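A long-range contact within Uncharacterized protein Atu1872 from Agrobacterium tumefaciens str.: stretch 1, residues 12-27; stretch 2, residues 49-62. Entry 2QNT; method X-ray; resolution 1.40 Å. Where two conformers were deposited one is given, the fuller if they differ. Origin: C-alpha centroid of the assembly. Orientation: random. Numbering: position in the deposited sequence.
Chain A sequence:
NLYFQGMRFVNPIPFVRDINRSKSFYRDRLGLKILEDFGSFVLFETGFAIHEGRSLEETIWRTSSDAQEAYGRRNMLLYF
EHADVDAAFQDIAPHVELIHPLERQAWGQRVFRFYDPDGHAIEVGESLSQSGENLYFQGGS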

ATOM      1  N   PRO A  12      -0.213  -0.717   4.164  1.00  7.40           N
ATOM      2  CA  PRO A  12      -0.478  -1.572   3.031  1.00  7.71           C
ATOM      3  C   PRO A  12       0.207  -2.895   3.301  1.00  8.69           C
ATOM      4  O   PRO A  12       1.252  -2.940   3.940  1.00  9.31           O
ATOM      5  CB  PRO A  12       0.246  -0.878   1.888  1.00  8.85           C
ATOM      6  CG  PRO A  12       1.400  -0.237   2.517  1.00  8.94           C
ATOM      7  CD  PRO A  12       1.003   0.099   3.946  1.00  8.89           C
ATOM      8  N   ILE A  13      -0.349  -3.972   2.744  1.00  7.99           N
ATOM      9  CA  ILE A  13       0.196  -5.303   2.941  1.00  8.19           C
ATOM     10  C   ILE A  13       0.232  -6.001   1.581  1.00  8.11           C
ATOM     11  O   ILE A  13      -0.652  -6.767   1.240  1.00  8.97           O
ATOM     12  CB  ILE A  13      -0.588  -6.124   3.969  1.00  8.31           C
ATOM     13  CG1 ILE A  13      -0.818  -5.338   5.257  1.00  7.69           C
ATOM     14  CG2 ILE A  13       0.173  -7.428   4.243  1.00  9.04           C
ATOM     15  CD1 ILE A  13      -1.748  -6.025   6.277  1.00  9.82           C
ATOM     16  N   PRO A  14       1.264  -5.717   0.757  1.00  8.57           N
ATOM     17  CA  PRO A  14       1.470  -6.490  -0.464  1.00  8.51           C
ATOM     18  C   PRO A  14       1.657  -7.958  -0.144  1.00  8.73           C
ATOM     19  O   PRO A  14       2.314  -8.319   0.847  1.00  8.81           O
ATOM     20  CB  PRO A  14       2.729  -5.888  -1.080  1.00  8.85           C
ATOM     21  CG  PRO A  14       2.976  -4.633  -0.329  1.00 12.27           C
ATOM     22  CD  PRO A  14       2.299  -4.687   0.959  1.00  8.86           C
ATOM     23  N   PHE A  15       1.118  -8.800  -1.019  1.00  8.25           N
ATOM     24  CA  PHE A  15       1.268 -10.249  -0.891  1.00  8.18           C
ATOM     25  C   PHE A  15       2.568 -10.681  -1.542  1.00  8.30           C
ATOM     26  O   PHE A  15       2.966 -10.172  -2.581  1.00  8.57           O
ATOM     27  CB  PHE A  15       0.154 -10.970  -1.609  1.00  8.14           C
ATOM     28  CG  PHE A  15      -1.244 -10.769  -1.033  1.00  8.70           C
ATOM     29  CD1 PHE A  15      -1.497  -9.923   0.040  1.00  8.95           C
ATOM     30  CD2 PHE A  15      -2.321 -11.368  -1.656  1.00  9.37           C
ATOM     31  CE1 PHE A  15      -2.808  -9.725   0.512  1.00  9.90           C
ATOM     32  CE2 PHE A  15      -3.634 -11.153  -1.170  1.00  9.11           C
ATOM     33  CZ  PHE A  15      -3.847 -10.339  -0.109  1.00  9.89           C
ATOM     34  N   VAL A  16       3.258 -11.610  -0.898  1.00  8.37           N
ATOM     35  CA  VAL A  16       4.553 -12.113  -1.388  1.00  8.96           C
ATOM     36  C   VAL A  16       4.573 -13.629  -1.398  1.00  9.27           C
ATOM     37  O   VAL A  16       3.917 -14.277  -0.586  1.00  9.49           O
ATOM     38  CB  VAL A  16       5.752 -11.525  -0.580  1.00  8.54           C
ATOM     39  CG1 VAL A  16       5.685  -9.990  -0.604  1.00  9.45           C
ATOM     40  CG2 VAL A  16       5.796 -12.049   0.864  1.00  9.75           C
ATOM     41  N   ARG A  17       5.321 -14.210  -2.332  1.00  9.51           N
ATOM     42  CA  ARG A  17       5.394 -15.672  -2.453  1.00 11.12           C
ATOM     43  C   ARG A  17       6.285 -16.301  -1.380  1.00 11.06           C
ATOM     44  O   ARG A  17       6.002 -17.412  -0.909  1.00 11.81           O
ATOM     45  CB  ARG A  17       5.885 -16.061  -3.850  1.00 12.50           C
ATOM     46  CG  ARG A  17       5.711 -17.482  -4.255  1.00 14.76           C
ATOM     47  CD  ARG A  17       6.218 -17.696  -5.692  0.30 13.88           C
ATOM     48  NE  ARG A  17       5.189 -17.388  -6.692  0.30 16.03           N
ATOM     49  CZ  ARG A  17       5.421 -17.204  -7.994  0.30 16.29           C
ATOM     50  NH1 ARG A  17       6.652 -17.279  -8.484  0.30 16.47           N
ATOM     51  NH2 ARG A  17       4.412 -16.931  -8.816  0.30 16.01           N
ATOM     52  N   ASP A  18       7.320 -15.585  -0.964  1.00 13.56           N
ATOM     53  CA  ASP A  18       8.348 -16.135  -0.072  1.00 13.62           C
ATOM     54  C   ASP A  18       8.709 -15.018   0.895  1.00 14.53           C
ATOM     55  O   ASP A  18       9.326 -14.034   0.509  1.00 15.05           O
ATOM     56  CB  ASP A  18       9.552 -16.595  -0.916  1.00 14.59           C
ATOM     57  CG  ASP A  18      10.637 -17.255  -0.110  1.00 15.40           C
ATOM     58  OD1 ASP A  18      11.056 -16.757   0.940  1.00 18.05           O
ATOM     59  OD2 ASP A  18      11.094 -18.318  -0.549  1.00 22.15           O
ATOM     60  N   ILE A  19       8.284 -15.146   2.145  1.00 15.02           N
ATOM     61  CA  ILE A  19       8.514 -14.096   3.134  1.00 14.88           C
ATOM     62  C   ILE A  19      10.008 -13.870   3.424  1.00 15.54           C
ATOM     63  O   ILE A  19      10.452 -12.743   3.590  1.00 15.95           O
ATOM     64  CB  ILE A  19       7.707 -14.375   4.439  1.00 14.89           C
ATOM     65  CG1 ILE A  19       7.489 -13.093   5.249  1.00 16.52           C
ATOM     66  CG2 ILE A  19       8.328 -15.507   5.280  1.00 14.51           C
ATOM     67  CD1 ILE A  19       6.552 -12.067   4.607  1.00 13.17           C
ATOM     68  N   ASN A  20      10.798 -14.925   3.421  1.00 15.44           N
ATOM     69  CA  ASN A  20      12.225 -14.738   3.648  1.00 15.80           C
ATOM     70  C   ASN A  20      12.926 -13.967   2.534  1.00 15.34           C
ATOM     71  O   ASN A  20      13.728 -13.059   2.810  1.00 16.68           O
ATOM     72  CB  ASN A  20      12.860 -16.106   3.919  1.00 16.06           C
ATOM     73  CG  ASN A  20      12.286 -16.750   5.168  1.00 20.33           C
ATOM     74  OD1 ASN A  20      12.043 -16.064   6.163  1.00 23.49           O
ATOM     75  ND2 ASN A  20      12.027 -18.055   5.111  1.00 25.86           N
ATOM     76  N   ARG A  21      12.598 -14.282   1.286  1.00 15.65           N
ATOM     77  CA  ARG A  21      13.108 -13.590   0.095  0.50 15.68           C
ATOM     78  C   ARG A  21      12.776 -12.109   0.191  1.00 15.41           C
ATOM     79  O   ARG A  21      13.603 -11.233   0.004  1.00 15.56           O
ATOM     80  CB  ARG A  21      12.429 -14.207  -1.142  0.50 15.54           C
ATOM     81  CG  ARG A  21      12.542 -13.464  -2.470  0.50 16.70           C
ATOM     82  CD  ARG A  21      12.110 -14.344  -3.687  0.50 16.44           C
ATOM     83  NE  ARG A  21      10.668 -14.275  -3.992  0.50 15.21           N
ATOM     84  CZ  ARG A  21      10.156 -14.263  -5.222  0.50 15.94           C
ATOM     85  NH1 ARG A  21      10.944 -14.354  -6.293  0.50 15.52           N
ATOM     86  NH2 ARG A  21       8.838 -14.138  -5.397  0.50 15.99           N
ATOM     87  N   SER A  22      11.510 -11.836   0.458  0.50 15.10           N
ATOM     88  CA  SER A  22      11.051 -10.464   0.549  0.50 14.96           C
ATOM     89  C   SER A  22      11.664  -9.737   1.731  0.50 15.31           C
ATOM     90  O   SER A  22      12.212  -8.627   1.568  0.50 14.77           O
ATOM     91  CB  SER A  22       9.533 -10.438   0.617  0.50 14.94           C
ATOM     92  OG  SER A  22       8.998 -11.006  -0.561  0.50 13.01           O
ATOM     93  N   LYS A  23      11.609 -10.361   2.908  1.00 15.79           N
ATOM     94  CA  LYS A  23      12.152  -9.734   4.118  1.00 16.50           C
ATOM     95  C   LYS A  23      13.611  -9.300   3.895  1.00 16.02           C
ATOM     96  O   LYS A  23      14.008  -8.177   4.216  1.00 16.28           O
ATOM     97  CB  LYS A  23      12.040 -10.695   5.298  1.00 18.38           C
ATOM     98  CG  LYS A  23      12.666 -10.242   6.598  1.00 18.48           C
ATOM     99  CD  LYS A  23      12.231 -11.159   7.722  1.00 18.88           C
ATOM    100  CE  LYS A  23      12.921 -12.508   7.622  1.00 20.21           C
ATOM    101  NZ  LYS A  23      12.682 -13.330   8.836  1.00 18.51           N
ATOM    102  N   SER A  24      14.392 -10.226   3.331  1.00 15.90           N
ATOM    103  CA  SER A  24      15.800  -9.978   3.057  0.50 15.70           C
ATOM    104  C   SER A  24      15.983  -8.854   2.024  1.00 16.06           C
ATOM    105  O   SER A  24      16.858  -8.023   2.147  1.00 16.49           O
ATOM    106  CB  SER A  24      16.488 -11.257   2.585  0.50 15.86           C
ATOM    107  OG  SER A  24      16.477 -12.251   3.593  0.50 15.77           O
ATOM    108  N   PHE A  25      15.141  -8.827   0.996  1.00 15.85           N
ATOM    109  CA  PHE A  25      15.183  -7.741   0.019  1.00 15.73           C
ATOM    110  C   PHE A  25      14.935  -6.371   0.673  1.00 16.60           C
ATOM    111  O   PHE A  25      15.727  -5.422   0.503  1.00 16.33           O
ATOM    112  CB  PHE A  25      14.126  -8.004  -1.046  1.00 17.04           C
ATOM    113  CG  PHE A  25      14.015  -6.931  -2.082  1.00 16.09           C
ATOM    114  CD1 PHE A  25      14.859  -6.935  -3.153  1.00 17.36           C
ATOM    115  CD2 PHE A  25      13.060  -5.945  -2.001  1.00 16.29           C
ATOM    116  CE1 PHE A  25      14.765  -5.979  -4.130  1.00 18.80           C
ATOM    117  CE2 PHE A  25      12.990  -4.968  -2.964  1.00 16.66           C
ATOM    118  CZ  PHE A  25      13.829  -5.013  -4.043  1.00 17.21           C
ATOM    119  N   TYR A  26      13.823  -6.257   1.403  1.00 15.84           N
ATOM    120  CA  TYR A  26      13.448  -4.947   1.977  1.00 15.45           C
ATOM    121  C   TYR A  26      14.409  -4.495   3.062  1.00 15.55           C
ATOM    122  O   TYR A  26      14.727  -3.304   3.163  1.00 15.43           O
ATOM    123  CB  TYR A  26      11.978  -4.947   2.443  1.00 14.69           C
ATOM    124  CG  TYR A  26      11.000  -4.846   1.302  1.00 13.73           C
ATOM    125  CD1 TYR A  26      10.297  -5.940   0.825  1.00 13.35           C
ATOM    126  CD2 TYR A  26      10.803  -3.637   0.688  1.00 14.41           C
ATOM    127  CE1 TYR A  26       9.420  -5.826  -0.219  1.00 12.97           C
ATOM    128  CE2 TYR A  26       9.939  -3.490  -0.357  1.00 13.96           C
ATOM    129  CZ  TYR A  26       9.227  -4.586  -0.835  1.00 13.64           C
ATOM    130  OH  TYR A  26       8.352  -4.398  -1.896  1.00 12.74           O
ATOM    131  N   ARG A  27      14.895  -5.437   3.871  0.50 14.82           N
ATOM    132  CA  ARG A  27      15.862  -5.114   4.943  0.50 15.72           C
ATOM    133  C   ARG A  27      17.274  -4.939   4.373  0.50 16.16           C
ATOM    134  O   ARG A  27      17.908  -3.908   4.655  0.50 17.75           O
ATOM    135  CB  ARG A  27      15.817  -6.152   6.091  0.50 15.66           C
ATOM    136  CG  ARG A  27      16.569  -5.723   7.383  0.50 14.44           C
ATOM    137  CD  ARG A  27      16.620  -6.859   8.421  0.50 14.82           C
ATOM    138  NE  ARG A  27      17.094  -8.081   7.782  0.50 13.40           N
ATOM    139  CZ  ARG A  27      16.769  -9.329   8.140  0.50 13.78           C
ATOM    140  NH1 ARG A  27      17.268 -10.344   7.452  0.50 13.38           N
ATOM    141  NH2 ARG A  27      15.963  -9.585   9.170  0.50 16.07           N
ATOM    142  N   ALA A  49       4.603  -3.048   5.322  1.00 11.42           N
ATOM    143  CA  ALA A  49       4.437  -4.424   5.772  1.00 10.85           C
ATOM    144  C   ALA A  49       4.323  -5.353   4.586  1.00 11.07           C
ATOM    145  O   ALA A  49       4.048  -4.896   3.500  1.00 12.61           O
ATOM    146  CB  ALA A  49       3.205  -4.565   6.644  1.00 12.08           C
ATOM    147  N   ILE A  50       4.612  -6.640   4.807  1.00 10.68           N
ATOM    148  CA  ILE A  50       4.490  -7.671   3.764  1.00 10.96           C
ATOM    149  C   ILE A  50       3.889  -8.908   4.405  1.00 10.39           C
ATOM    150  O   ILE A  50       4.087  -9.155   5.596  1.00 11.46           O
ATOM    151  CB  ILE A  50       5.865  -8.027   3.131  1.00 11.24           C
ATOM    152  CG1 ILE A  50       6.894  -8.384   4.211  1.00 11.14           C
ATOM    153  CG2 ILE A  50       6.393  -6.900   2.251  1.00 12.84           C
ATOM    154  CD1 ILE A  50       8.305  -8.839   3.706  1.00 12.94           C
ATOM    155  N   HIS A  51       3.184  -9.715   3.610  1.00 10.84           N
ATOM    156  CA  HIS A  51       2.600 -10.949   4.129  1.00 10.43           C
ATOM    157  C   HIS A  51       2.693 -12.043   3.091  1.00  9.83           C
ATOM    158  O   HIS A  51       2.450 -11.797   1.913  1.00 10.34           O
ATOM    159  CB  HIS A  51       1.109 -10.746   4.474  1.00 11.06           C
ATOM    160  CG  HIS A  51       0.510 -11.698   5.484  1.00 10.95           C
ATOM    161  ND1 HIS A  51       0.421 -13.072   5.319  1.00 10.39           N
ATOM    162  CD2 HIS A  51      -0.082 -11.432   6.675  1.00 10.14           C
ATOM    163  CE1 HIS A  51      -0.210 -13.598   6.367  1.00 10.40           C
ATOM    164  NE2 HIS A  51      -0.501 -12.627   7.218  1.00 10.45           N
ATOM    165  N   GLU A  52       3.067 -13.250   3.502  1.00 10.24           N
ATOM    166  CA  GLU A  52       2.999 -14.394   2.603  1.00 10.43           C
ATOM    167  C   GLU A  52       1.579 -14.471   2.062  1.00 10.95           C
ATOM    168  O   GLU A  52       0.615 -14.394   2.821  1.00 10.42           O
ATOM    169  CB  GLU A  52       3.442 -15.657   3.313  1.00 11.18           C
ATOM    170  CG  GLU A  52       3.592 -16.852   2.368  1.00 12.06           C
ATOM    171  CD  GLU A  52       2.276 -17.549   2.079  1.00 14.59           C
ATOM    172  OE1 GLU A  52       1.440 -17.632   2.987  1.00 13.51           O
ATOM    173  OE2 GLU A  52       2.064 -18.030   0.939  1.00 15.26           O
ATOM    174  N   GLY A  53       1.453 -14.625   0.754  1.00 10.32           N
ATOM    175  CA  GLY A  53       0.182 -14.356   0.095  1.00 10.97           C
ATOM    176  C   GLY A  53      -0.878 -15.416   0.315  1.00 11.50           C
ATOM    177  O   GLY A  53      -2.037 -15.088   0.525  1.00 11.49           O
ATOM    178  N   ARG A  54      -0.517 -16.690   0.225  1.00 11.49           N
ATOM    179  CA  ARG A  54      -1.540 -17.730   0.327  1.00 12.67           C
ATOM    180  C   ARG A  54      -2.204 -17.741   1.697  1.00 11.76           C
ATOM    181  O   ARG A  54      -3.423 -17.893   1.784  1.00 11.72           O
ATOM    182  CB  ARG A  54      -0.986 -19.107  -0.026  1.00 13.23           C
ATOM    183  CG  ARG A  54      -0.429 -19.121  -1.434  1.00 16.95           C
ATOM    184  CD  ARG A  54      -0.405 -20.430  -2.115  1.00 18.95           C
ATOM    185  NE  ARG A  54      -1.747 -20.931  -2.381  1.00 23.48           N
ATOM    186  CZ  ARG A  54      -2.017 -22.031  -3.076  1.00 24.03           C
ATOM    187  NH1 ARG A  54      -1.035 -22.741  -3.612  1.00 27.75           N
ATOM    188  NH2 ARG A  54      -3.277 -22.413  -3.249  1.00 24.37           N
ATOM    189  N   SER A  55      -1.432 -17.565   2.759  1.00 10.80           N
ATOM    190  CA  SER A  55      -2.008 -17.538   4.097  1.00 11.54           C
ATOM    191  C   SER A  55      -2.927 -16.353   4.282  1.00 11.19           C
ATOM    192  O   SER A  55      -3.994 -16.496   4.860  1.00 11.40           O
ATOM    193  CB  SER A  55      -0.929 -17.542   5.180  1.00 11.46           C
ATOM    194  OG  SER A  55      -0.036 -16.473   5.061  1.00 13.42           O
ATOM    195  N   LEU A  56      -2.556 -15.176   3.788  1.00 12.07           N
ATOM    196  CA  LEU A  56      -3.456 -14.033   3.926  1.00 12.79           C
ATOM    197  C   LEU A  56      -4.679 -14.168   3.016  1.00 13.82           C
ATOM    198  O   LEU A  56      -5.782 -13.819   3.442  1.00 13.63           O
ATOM    199  CB  LEU A  56      -2.712 -12.721   3.685  1.00 12.61           C
ATOM    200  CG  LEU A  56      -3.500 -11.453   3.998  1.00 12.95           C
ATOM    201  CD1 LEU A  56      -4.217 -11.499   5.373  1.00 13.90           C
ATOM    202  CD2 LEU A  56      -2.565 -10.253   3.892  1.00 13.00           C
ATOM    203  N   GLU A  57      -4.529 -14.685   1.794  1.00 13.79           N
ATOM    204  CA  GLU A  57      -5.705 -14.960   0.950  1.00 14.43           C
ATOM    205  C   GLU A  57      -6.662 -15.896   1.659  1.00 14.60           C
ATOM    206  O   GLU A  57      -7.883 -15.695   1.612  1.00 15.35           O
ATOM    207  CB  GLU A  57      -5.325 -15.573  -0.387  1.00 14.58           C
ATOM    208  CG  GLU A  57      -4.686 -14.656  -1.381  1.00 15.76           C
ATOM    209  CD  GLU A  57      -4.476 -15.339  -2.736  1.00 18.40           C
ATOM    210  OE1 GLU A  57      -5.499 -15.794  -3.319  1.00 26.27           O
ATOM    211  OE2 GLU A  57      -3.316 -15.366  -3.195  1.00 24.02           O
ATOM    212  N   GLU A  58      -6.158 -16.964   2.264  1.00 13.60           N
ATOM    213  CA  GLU A  58      -7.052 -17.891   2.975  1.00 13.80           C
ATOM    214  C   GLU A  58      -7.740 -17.196   4.129  1.00 13.56           C
ATOM    215  O   GLU A  58      -8.924 -17.405   4.382  1.00 13.86           O
ATOM    216  CB  GLU A  58      -6.304 -19.142   3.435  1.00 13.60           C
ATOM    217  CG  GLU A  58      -5.766 -19.995   2.289  1.00 16.89           C
ATOM    218  CD  GLU A  58      -6.762 -20.965   1.706  0.50 17.44           C
ATOM    219  OE1 GLU A  58      -7.893 -21.063   2.226  0.50 18.20           O
ATOM    220  OE2 GLU A  58      -6.391 -21.648   0.727  0.50 17.66           O
ATOM    221  N   THR A  59      -7.013 -16.361   4.857  1.00 13.14           N
ATOM    222  CA  THR A  59      -7.627 -15.596   5.969  1.00 13.56           C
ATOM    223  C   THR A  59      -8.768 -14.711   5.493  1.00 13.43           C
ATOM    224  O   THR A  59      -9.813 -14.653   6.141  1.00 14.02           O
ATOM    225  CB  THR A  59      -6.573 -14.744   6.681  1.00 13.57           C
ATOM    226  OG1 THR A  59      -5.669 -15.607   7.380  1.00 15.75           O
ATOM    227  CG2 THR A  59      -7.197 -13.746   7.637  1.00 14.93           C
ATOM    228  N   ILE A  60      -8.567 -14.012   4.378  1.00 13.44           N
ATOM    229  CA  ILE A  60      -9.566 -13.068   3.880  1.00 13.15           C
ATOM    230  C   ILE A  60     -10.742 -13.758   3.181  1.00 12.85           C
ATOM    231  O   ILE A  60     -11.907 -13.480   3.506  1.00 13.15           O
ATOM    232  CB  ILE A  60      -8.919 -12.078   2.919  1.00 12.71           C
ATOM    233  CG1 ILE A  60      -7.833 -11.227   3.610  1.00 13.65           C
ATOM    234  CG2 ILE A  60      -9.938 -11.138   2.295  1.00 12.90           C
ATOM    235  CD1 ILE A  60      -6.917 -10.527   2.639  1.00 14.46           C
ATOM    236  N   TRP A  61     -10.433 -14.604   2.196  1.00 12.48           N
ATOM    237  CA  TRP A  61     -11.422 -15.163   1.266  1.00 12.29           C
ATOM    238  C   TRP A  61     -11.733 -16.631   1.505  1.00 12.74           C
ATOM    239  O   TRP A  61     -12.636 -17.181   0.857  1.00 12.95           O
ATOM    240  CB  TRP A  61     -10.937 -14.995  -0.171  1.00 12.22           C
ATOM    241  CG  TRP A  61     -10.950 -13.603  -0.647  1.00 12.81           C
ATOM    242  CD1 TRP A  61     -12.053 -12.885  -1.054  1.00 11.86           C
ATOM    243  CD2 TRP A  61      -9.825 -12.719  -0.772  1.00 13.07           C
ATOM    244  NE1 TRP A  61     -11.670 -11.619  -1.440  1.00 11.99           N
ATOM    245  CE2 TRP A  61     -10.316 -11.491  -1.287  1.00 11.87           C
ATOM    246  CE3 TRP A  61      -8.442 -12.858  -0.571  1.00 13.50           C
ATOM    247  CZ2 TRP A  61      -9.480 -10.416  -1.560  1.00 13.29           C
ATOM    248  CZ3 TRP A  61      -7.623 -11.756  -0.822  1.00 13.78           C
ATOM    249  CH2 TRP A  61      -8.148 -10.566  -1.307  1.00 13.15           C
ATOM    250  N   ARG A  62     -10.991 -17.277   2.400  1.00 11.86           N
ATOM    251  CA  ARG A  62     -11.168 -18.707   2.675  0.50 12.05           C
ATOM    252  C   ARG A  62     -10.888 -19.575   1.455  1.00 11.45           C
ATOM    253  O   ARG A  62     -11.287 -20.729   1.381  1.00 12.41           O
ATOM    254  CB  ARG A  62     -12.552 -18.964   3.282  0.50 12.60           C
ATOM    255  CG  ARG A  62     -12.805 -18.096   4.522  0.50 14.62           C
ATOM    256  CD  ARG A  62     -11.899 -18.561   5.656  0.50 18.70           C
ATOM    257  NE  ARG A  62     -11.591 -17.524   6.639  0.50 21.64           N
ATOM    258  CZ  ARG A  62     -10.506 -17.526   7.416  0.50 20.62           C
ATOM    259  NH1 ARG A  62     -10.321 -16.544   8.289  0.50 19.30           N
ATOM    260  NH2 ARG A  62      -9.601 -18.501   7.326  0.50 20.73           N
TER
HETATM  261  O   HOH W   1       3.557 -18.508  -1.145  1.00 26.12           O

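Two apolar clusters, one on each face of a pair of parallel strands (12-16 and 49-52), form the centre of the contact, which buries 769 Å² in all. On one face Phe15, chi1 m, lays its ring along helix 53-61: CE1 lies 3.4 Å from Leu56 CD2, CZ 4.1 Å from Ile60 CD1, and CE2 3.7 Å from Glu57 CG. Trp61 closes the far end, its CZ3 meeting Phe15 CE2 edge to edge at 4.0 Å. A flat, wide side chain suits this place because it can touch successive turns of the helix at once. Gly53 lets the helix start close by: its CA is 3.8 Å from Phe15 CB, and a CB there would sit only 3.2 Å from that atom. Ile13 extends the cluster, CG2 lying 3.9 Å from Leu56 CD2 and 3.5 Å from His51 CB.

On the other face Ile50 packs under helix 19-27. Its CG1 is 3.7 Å from Ile19 CD1, its CD1 3.7 Å from Ser22 CB, and its CG2 4.1 Å from Tyr26 CE1; Ser22 OG points away from Ile50 CD1, so that the serine presents its apolar CB to the isoleucine tip. Val16 CG1 adds a contact at 4.2 Å to Ile50 CB.

Between the clusters the backbones are laced by three hydrogen bonds: His51 N to Pro14 O (3.2 Å), Val16 N to His51 O (2.9 Å) and Gly53 N to Val16 O (2.8 Å). The last carries the ladder into the first residue of the helix. Pro14, lacking an amide proton, can only accept here.

At the polar edge Glu52 caps its helix, OE1 accepting from Ser55 N (2.9 Å) and OE2 from Arg54 N (3.0 Å). One water bridges the stretches, donating to Glu52 OE2 (2.6 Å from the water O) and to Arg17 O (2.7 Å from the same O).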